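Local coordinates for Non-structural protein 3 (Porcine deltacoronavirus, PDB 6LN0) that is a multidomain coronavirus protein whose macro domain probably binds ADP-ribose and whose zinc-carrying papain-like protease domain probably cleaves the viral polyprotein, at residues A[23-28]-A[146-151]. Residues are numbered along the deposited sequence; the frame is centred on the assembly and turned at random.
Sequences SIKFDN and IGRVTL
Ile24 and Thr150 meet tip to tip at the buried end of this contact, Ile24 CD1 lying 3.8 Å from Thr150 CG2. With CG1 of Ile24 anti to its carbonyl carbon (chi1 -65°), the branch that carries CD1 is sent to the threonine methyl, and Val118 touches both side chains while Val17 packs on Ile24. Thr150 turns its hydroxyl to another task: OG1 is hydrogen-bonded to His116 and also sits over one face of the Arg148 guanidinium. That guanidinium is the polar half of the contact. Arg148 grips a single acceptor end-on with both terminal nitrogens, Arg148 NH2 lying 3.2 Å and Arg148 NH1 3.3 Å from Lys25 O, which stays in the guanidinium plane. The NH1 bond uses a lone pair in the carbonyl plane; the NH2 bond runs nearly straight out from the C=O. Topologically, a six-stranded mixed sheet of the macro domain is being joined to one of its connections: 146-151 runs between strands 10-17 and 117-120, whereas the loop leading from strand 10-17 to strand 29-34 contains residues 23-28. A salt bridge from Arg148 NE to Glu15 OE2 on the adjoining strand gives the guanidinium a second hold, apart from the nitrogens turned to Lys25 O. Toward solvent the fit slackens. The exposed Lys25, bent at chi3 and chi4, brings CE over the guanidinium face opposite Thr150 OG1, leaving NZ 4.1 Å from Arg148 NH2, a like-charge approach that Glu15 may soften. Asp27 comes to the guanidinium edge merely with CB, 4.5 Å from Arg148 NH2, its carboxylate being salt-bridged to Lys7 instead.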
# COMPACT_ATOMS: atom_id res chain seq x y z
N SER A 23 1.91 21.64 38.73
CA SER A 23 1.16 22.13 37.58
C SER A 23 -0.03 21.26 37.20
O SER A 23 -0.99 21.78 36.62
CB SER A 23 2.07 22.20 36.37
OG SER A 23 2.67 20.95 36.11
N ILE A 24 -0.00 19.97 37.52
CA ILE A 24 -0.85 19.02 36.81
C ILE A 24 -2.32 19.29 37.11
O ILE A 24 -2.69 19.71 38.22
CB ILE A 24 -0.43 17.59 37.17
CG1 ILE A 24 0.97 17.30 36.66
CG2 ILE A 24 -1.38 16.56 36.57
CD1 ILE A 24 1.03 17.04 35.15
N LYS A 25 -3.16 19.06 36.11
CA LYS A 25 -4.61 19.06 36.25
C LYS A 25 -5.05 17.73 36.85
O LYS A 25 -5.19 16.72 36.14
CB LYS A 25 -5.24 19.31 34.88
CG LYS A 25 -6.76 19.10 34.77
CD LYS A 25 -7.18 18.99 33.31
CE LYS A 25 -8.32 17.98 33.13
NZ LYS A 25 -8.99 17.65 34.42
N PHE A 26 -5.29 17.70 38.17
CA PHE A 26 -5.60 16.46 38.88
C PHE A 26 -7.10 16.15 38.84
O PHE A 26 -7.93 16.97 38.43
CB PHE A 26 -5.12 16.53 40.32
CG PHE A 26 -3.63 16.47 40.47
CD1 PHE A 26 -2.94 15.28 40.29
CD2 PHE A 26 -2.91 17.60 40.80
CE1 PHE A 26 -1.56 15.22 40.43
CE2 PHE A 26 -1.53 17.55 40.93
CZ PHE A 26 -0.85 16.36 40.75
N ASP A 27 -7.45 14.94 39.29
CA ASP A 27 -8.82 14.41 39.26
C ASP A 27 -8.91 13.12 40.07
O ASP A 27 -9.02 12.02 39.49
CB ASP A 27 -9.26 14.19 37.81
CG ASP A 27 -10.67 13.62 37.71
OD1 ASP A 27 -11.39 13.60 38.74
OD2 ASP A 27 -11.06 13.19 36.59
N ASN A 28 -8.87 13.23 41.40
CA ASN A 28 -8.82 12.09 42.32
C ASN A 28 -7.73 11.10 41.89
O ASN A 28 -7.92 9.89 41.86
CB ASN A 28 -10.18 11.40 42.42
CG ASN A 28 -11.24 12.33 42.97
OD1 ASN A 28 -12.23 12.62 42.31
ND2 ASN A 28 -11.02 12.81 44.19
N ILE A 146 -7.41 1.64 30.60
CA ILE A 146 -7.19 2.40 31.82
C ILE A 146 -7.17 3.89 31.48
O ILE A 146 -6.20 4.61 31.78
CB ILE A 146 -5.90 1.89 32.50
CG1 ILE A 146 -5.46 2.72 33.71
CG2 ILE A 146 -4.75 1.77 31.51
CD1 ILE A 146 -4.18 2.19 34.30
N GLY A 147 -8.23 4.36 30.82
CA GLY A 147 -8.54 5.76 30.58
C GLY A 147 -7.41 6.75 30.42
O GLY A 147 -6.39 6.47 29.79
N ARG A 148 -7.60 7.94 30.99
CA ARG A 148 -6.62 9.01 30.86
C ARG A 148 -5.41 8.76 31.77
O ARG A 148 -5.57 8.40 32.95
CB ARG A 148 -7.28 10.34 31.20
CG ARG A 148 -6.34 11.50 31.27
CD ARG A 148 -6.94 12.65 32.09
NE ARG A 148 -6.04 13.79 32.12
CZ ARG A 148 -5.82 14.58 33.17
NH1 ARG A 148 -4.97 15.58 33.07
NH2 ARG A 148 -6.47 14.38 34.32
N VAL A 149 -4.20 8.92 31.22
CA VAL A 149 -2.94 8.73 31.95
C VAL A 149 -2.00 9.89 31.65
O VAL A 149 -1.88 10.33 30.50
CB VAL A 149 -2.25 7.40 31.58
CG1 VAL A 149 -0.99 7.23 32.41
CG2 VAL A 149 -3.18 6.24 31.80
N THR A 150 -1.29 10.36 32.67
CA THR A 150 -0.46 11.55 32.58
C THR A 150 0.96 11.22 32.99
O THR A 150 1.21 10.85 34.14
CB THR A 150 -1.01 12.65 33.48
OG1 THR A 150 -2.28 13.08 33.00
CG2 THR A 150 -0.05 13.82 33.52
N LEU A 151 1.90 11.36 32.06
CA LEU A 151 3.31 11.32 32.40
C LEU A 151 3.86 12.73 32.47
O LEU A 151 3.35 13.66 31.84
CB LEU A 151 4.14 10.53 31.39
CG LEU A 151 3.60 9.23 30.84
CD1 LEU A 151 2.90 9.63 29.59
CD2 LEU A 151 4.75 8.30 30.52